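Local atomic coordinates of LAO/AO transport system kinase (Escherichia coli, PDB entry 2P67), a protein that belongs to the MeaB family of P-loop GTPases, named a transport system kinase, and is built round a parallel beta sheet flanked by helices. Residues K69-E74 and C240-K245; A88-D93 and V152-V157. All coordinates share one frame; numbering follows the deposited sequence. Where two conformers were deposited one is given.

Contact 1. Residues K69-E74 and C240-K245; sequences KSTFLE and CSALEK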
loop_
_atom_site.group_PDB
_atom_site.type_symbol
_atom_site.label_atom_id
_atom_site.label_comp_id
_atom_site.label_asym_id
_atom_site.label_seq_id
_atom_site.Cartn_x
_atom_site.Cartn_y
_atom_site.Cartn_z
ATOM N N LYS A 69 21.429 16.135 -3.830
ATOM C CA LYS A 69 21.513 15.319 -2.619
ATOM C C LYS A 69 22.922 15.361 -2.018
ATOM O O LYS A 69 23.072 15.509 -0.800
ATOM C CB LYS A 69 21.080 13.875 -2.919
ATOM C CG LYS A 69 21.235 12.904 -1.757
ATOM C CD LYS A 69 20.436 11.613 -1.957
ATOM C CE LYS A 69 20.830 10.811 -3.194
ATOM N NZ LYS A 69 22.197 10.207 -3.133
ATOM N N SER A 70 23.943 15.231 -2.862
ATOM C CA SER A 70 25.336 15.239 -2.385
ATOM C C SER A 70 25.696 16.541 -1.658
ATOM O O SER A 70 26.271 16.508 -0.574
ATOM C CB SER A 70 26.316 15.005 -3.541
ATOM O OG SER A 70 26.238 13.670 -4.022
ATOM N N THR A 71 25.374 17.685 -2.265
ATOM C CA THR A 71 25.705 18.985 -1.659
ATOM C C THR A 71 24.909 19.219 -0.387
ATOM O O THR A 71 25.442 19.738 0.606
ATOM C CB THR A 71 25.536 20.175 -2.641
ATOM O OG1 THR A 71 24.153 20.338 -3.006
ATOM C CG2 THR A 71 26.361 19.941 -3.887
ATOM N N PHE A 72 23.633 18.823 -0.415
ATOM C CA PHE A 72 22.791 18.925 0.765
ATOM C C PHE A 72 23.345 18.089 1.918
ATOM O O PHE A 72 23.475 18.592 3.024
ATOM C CB PHE A 72 21.329 18.530 0.475
ATOM C CG PHE A 72 20.500 18.396 1.718
ATOM C CD1 PHE A 72 20.002 19.530 2.348
ATOM C CD2 PHE A 72 20.253 17.145 2.282
ATOM C CE1 PHE A 72 19.261 19.427 3.516
ATOM C CE2 PHE A 72 19.512 17.025 3.455
ATOM C CZ PHE A 72 19.009 18.178 4.075
ATOM N N LEU A 73 23.642 16.817 1.663
ATOM C CA LEU A 73 24.181 15.941 2.696
ATOM C C LEU A 73 25.472 16.460 3.317
ATOM O O LEU A 73 25.668 16.370 4.531
ATOM C CB LEU A 73 24.387 14.532 2.156
ATOM C CG LEU A 73 23.103 13.725 1.976
ATOM C CD1 LEU A 73 23.431 12.443 1.221
ATOM C CD2 LEU A 73 22.420 13.443 3.327
ATOM N N GLU A 74 26.349 16.996 2.478
ATOM C CA GLU A 74 27.593 17.589 2.959
ATOM C C GLU A 74 27.307 18.777 3.876
ATOM O O GLU A 74 27.814 18.842 4.993
ATOM C CB GLU A 74 28.480 18.015 1.781
ATOM C CG GLU A 74 29.817 18.609 2.250
ATOM C CD GLU A 74 30.572 19.326 1.142
ATOM O OE1 GLU A 74 29.931 19.996 0.309
ATOM O OE2 GLU A 74 31.820 19.230 1.119
ATOM N N CYS A 240 16.112 25.394 0.493
ATOM C CA CYS A 240 17.476 25.702 0.920
ATOM C C CYS A 240 18.378 25.924 -0.276
ATOM O O CYS A 240 18.005 25.635 -1.406
ATOM C CB CYS A 240 18.047 24.601 1.830
ATOM S SG CYS A 240 18.247 22.971 1.072
ATOM N N SER A 241 19.558 26.486 -0.023
ATOM C CA SER A 241 20.645 26.428 -0.991
ATOM C C SER A 241 21.830 25.808 -0.283
ATOM O O SER A 241 22.482 26.481 0.512
ATOM C CB SER A 241 21.035 27.823 -1.498
ATOM O OG SER A 241 22.022 27.702 -2.518
ATOM N N ALA A 242 22.089 24.529 -0.545
ATOM C CA ALA A 242 23.229 23.852 0.082
ATOM C C ALA A 242 24.520 24.612 -0.234
ATOM O O ALA A 242 25.286 24.933 0.664
ATOM C CB ALA A 242 23.334 22.413 -0.391
ATOM N N LEU A 243 24.724 24.929 -1.508
ATOM C CA LEU A 243 25.981 25.553 -1.950
ATOM C C LEU A 243 26.205 26.992 -1.473
ATOM O O LEU A 243 27.342 27.471 -1.493
ATOM C CB LEU A 243 26.187 25.398 -3.465
ATOM C CG LEU A 243 26.640 24.003 -3.954
ATOM C CD1 LEU A 243 27.110 24.064 -5.399
ATOM C CD2 LEU A 243 27.743 23.372 -3.065
ATOM N N GLU A 244 25.140 27.660 -1.016
ATOM C CA GLU A 244 25.251 28.984 -0.394
ATOM C C GLU A 244 25.140 28.938 1.127
ATOM O O GLU A 244 25.236 29.971 1.791
ATOM C CB GLU A 244 24.197 29.946 -0.945
ATOM C CG GLU A 244 24.273 30.158 -2.443
ATOM C CD GLU A 244 23.657 31.482 -2.881
ATOM O OE1 GLU A 244 23.214 32.266 -2.007
ATOM O OE2 GLU A 244 23.624 31.740 -4.107
ATOM N N LYS A 245 24.935 27.742 1.671
ATOM C CA LYS A 245 24.742 27.554 3.111
ATOM C C LYS A 245 23.610 28.416 3.685
ATOM O O LYS A 245 23.786 29.138 4.674
ATOM C CB LYS A 245 26.066 27.744 3.880
ATOM C CG LYS A 245 26.921 26.479 3.965
ATOM C CD LYS A 245 27.516 26.081 2.627
ATOM C CE LYS A 245 27.771 24.578 2.576
ATOM N NZ LYS A 245 27.953 24.092 1.183
HETATM O O HOH W 1 27.595 21.351 0.429
#
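Thr-71 points its CB at the 240-245 loop, and its two branches meet different neighbours there. Its OG1, held between the backbone N and the carbonyl carbon (chi1 65°), rests against Ala-242 CB at 3.4 Å, while hydrogen-bonding to Gly-68 O. The methyl CG2 instead lies 3.8 Å from Leu-243 CD2, the two side chains crossing at about a right angle. Ala-242 CB fits against the helix surface, 3.6 Å from Phe-72 N, at the point where the backbones come nearest. Beyond it, Phe-72 has CG anti to the backbone N (chi1 170°), which puts its CD1 near Cys-240 SG; the sulfur approaches the ring obliquely at 4.1 Å from CD1, a sulfur-aromatic contact.

Elsewhere the link is polar. A water donates to Thr-71 O and Glu-74 OE1 and accepts from Lys-245 NZ, bridging a carboxylate and an ammonium group 4.6 Å apart (OE1 to NZ). Lys-245 NZ also folds back onto Ala-242 O at 2.8 Å, from the face of that carbonyl opposite to the one used by Lys-245 N, so one oxygen ties down both ends of the lysine.

The contact joins the start of helix 69-82, which follows a probable Walker A loop, to the connection between strand 236-239 and helix 248-264; Ile-248 and Ile-251 of the latter helix pack on both Phe-72 and Cys-240.

Contact 2. Residues A88-D93 and V152-V157; sequences AVIAVD and VIVETV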
loop_
_atom_site.group_PDB
_atom_site.type_symbol
_atom_site.label_atom_id
_atom_site.label_comp_id
_atom_site.label_asym_id
_atom_site.label_seq_id
_atom_site.Cartn_x
_atom_site.Cartn_y
_atom_site.Cartn_z
ATOM N N ALA A 88 26.866 9.419 11.081
ATOM C CA ALA A 88 27.219 8.334 10.164
ATOM C C ALA A 88 26.265 8.420 8.981
ATOM O O ALA A 88 25.077 8.763 9.157
ATOM C CB ALA A 88 27.071 6.974 10.849
ATOM N N VAL A 89 26.789 8.126 7.793
ATOM C CA VAL A 89 25.990 8.120 6.557
ATOM C C VAL A 89 26.086 6.733 5.901
ATOM O O VAL A 89 27.194 6.251 5.606
ATOM C CB VAL A 89 26.448 9.225 5.585
ATOM C CG1 VAL A 89 25.617 9.188 4.290
ATOM C CG2 VAL A 89 26.274 10.587 6.231
ATOM N N ILE A 90 24.930 6.097 5.719
ATOM C CA ILE A 90 24.833 4.814 5.040
ATOM C C ILE A 90 24.251 5.107 3.656
ATOM O O ILE A 90 23.081 5.464 3.531
ATOM C CB ILE A 90 23.954 3.826 5.823
ATOM C CG1 ILE A 90 24.450 3.700 7.285
ATOM C CG2 ILE A 90 23.826 2.502 5.083
ATOM C CD1 ILE A 90 25.907 3.253 7.422
ATOM N N ALA A 91 25.102 4.976 2.648
ATOM C CA ALA A 91 24.800 5.343 1.261
ATOM C C ALA A 91 24.372 4.115 0.444
ATOM O O ALA A 91 25.200 3.307 0.013
ATOM C CB ALA A 91 26.020 6.054 0.640
ATOM N N VAL A 92 23.063 3.949 0.274
ATOM C CA VAL A 92 22.530 2.720 -0.309
ATOM C C VAL A 92 22.444 2.845 -1.828
ATOM O O VAL A 92 21.975 3.854 -2.358
ATOM C CB VAL A 92 21.165 2.323 0.300
ATOM C CG1 VAL A 92 20.654 1.030 -0.320
ATOM C CG2 VAL A 92 21.268 2.185 1.845
ATOM N N ASP A 93 22.928 1.827 -2.526
ATOM C CA ASP A 93 22.843 1.852 -3.985
ATOM C C ASP A 93 21.401 1.684 -4.468
ATOM O O ASP A 93 20.614 0.950 -3.843
ATOM C CB ASP A 93 23.796 0.832 -4.620
ATOM C CG ASP A 93 25.009 1.498 -5.228
ATOM O OD1 ASP A 93 25.128 1.487 -6.478
ATOM O OD2 ASP A 93 25.815 2.086 -4.471
ATOM N N VAL A 152 22.349 8.817 12.585
ATOM C CA VAL A 152 22.661 7.964 11.435
ATOM C C VAL A 152 21.715 8.312 10.300
ATOM O O VAL A 152 20.492 8.311 10.492
ATOM C CB VAL A 152 22.479 6.451 11.729
ATOM C CG1 VAL A 152 23.037 5.617 10.562
ATOM C CG2 VAL A 152 23.158 6.070 13.028
ATOM N N ILE A 153 22.287 8.587 9.130
ATOM C CA ILE A 153 21.520 8.958 7.942
ATOM C C ILE A 153 21.628 7.858 6.912
ATOM O O ILE A 153 22.742 7.505 6.493
ATOM C CB ILE A 153 22.055 10.262 7.319
ATOM C CG1 ILE A 153 22.012 11.404 8.346
ATOM C CG2 ILE A 153 21.241 10.644 6.063
ATOM C CD1 ILE A 153 22.621 12.701 7.840
ATOM N N VAL A 154 20.487 7.297 6.517
ATOM C CA VAL A 154 20.479 6.358 5.417
ATOM C C VAL A 154 19.989 7.117 4.184
ATOM O O VAL A 154 18.955 7.806 4.220
ATOM C CB VAL A 154 19.679 5.052 5.741
ATOM C CG1 VAL A 154 18.177 5.323 5.985
ATOM C CG2 VAL A 154 19.892 3.994 4.653
ATOM N N GLU A 155 20.746 7.036 3.102
ATOM C CA GLU A 155 20.367 7.840 1.947
ATOM C C GLU A 155 20.390 7.054 0.649
ATOM O O GLU A 155 21.193 6.152 0.483
ATOM C CB GLU A 155 21.213 9.115 1.866
ATOM C CG GLU A 155 22.698 8.873 1.689
ATOM C CD GLU A 155 23.116 8.921 0.242
ATOM O OE1 GLU A 155 24.334 8.921 -0.010
ATOM O OE2 GLU A 155 22.245 8.979 -0.650
ATOM N N THR A 156 19.473 7.382 -0.256
ATOM C CA THR A 156 19.477 6.758 -1.566
ATOM C C THR A 156 18.706 7.646 -2.539
ATOM O O THR A 156 18.105 8.636 -2.140
ATOM C CB THR A 156 18.934 5.296 -1.535
ATOM O OG1 THR A 156 19.303 4.594 -2.741
ATOM C CG2 THR A 156 17.409 5.256 -1.332
ATOM N N VAL A 157 18.753 7.274 -3.814
ATOM C CA VAL A 157 18.016 7.987 -4.848
ATOM C C VAL A 157 16.529 7.722 -4.673
ATOM O O VAL A 157 16.115 6.601 -4.363
ATOM C CB VAL A 157 18.473 7.560 -6.265
ATOM C CG1 VAL A 157 17.702 8.320 -7.327
ATOM C CG2 VAL A 157 19.955 7.830 -6.439
HETATM O O HOH W 2 23.142 6.278 -2.050
HETATM O O HOH W 3 21.552 6.176 -4.212
#
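Ile-90 is gripped from both ends by the neighbouring parallel strand: its N donates to Ile-153 O at 2.7 Å, and its O accepts from Glu-155 N at 2.8 Å. Ile-153 N to Ala-88 O and Val-92 N to Glu-155 O, the latter at 2.9 Å, complete a ladder of four nearly straight N-H...O bonds. On the face that carries Ala-88, Ile-90, Val-152 and Val-154, the packing is closed by helix 133-146, whose Cys-144 covers Ala-88, Ile-90 and Val-152.

These are adjacent inner strands of the parallel sheet of a P-loop NTPase fold, with helices on both faces. On the face of Val-89 and Ile-153, Glu-155 has CG between its backbone N and carbonyl carbon (chi1 62°), 3.9 Å from Val-89 CG1. A bend at chi2 (95°) then brings the carboxylate to Ala-91, with OE1 3.4 Å from Ala-91 CB. Its other oxygen, OE2, forms a salt bridge with Lys-69 of the probable Walker A motif.

Toward the C-terminal ends the contact becomes wetter. Thr-156 OG1 donates to Val-92 O at 2.8 Å from well above the carbonyl plane, replacing the regular backbone ladder with a side-chain bond. A water also donates to Val-92 O at 3.0 Å and accepts a weak bond from Val-157 N. Asp-93, just past the strand end, starts its side chain away from the partner strand and is exposed.

The centres of contacts 1 and 2 lie about 16 Å apart, yet helix 69-82 joins them directly. One side of its first turns meets the 240-245 loop in contact 1, and another side meets strand 151-157 of contact 2: besides the charge pair with Glu-155, Leu-73 packs on Glu-155 and Ile-153. Along the chain the order is 69-74, 88-93, 152-157 and 240-245, so both strands of contact 2 fall between the partners of contact 1. Strand 151-157, with strand 87-92 as its neighbour in the sheet, and the loop after edge strand 236-239 therefore both pack on the helix that follows the probable nucleotide-binding P-loop, all within one GTPase family region.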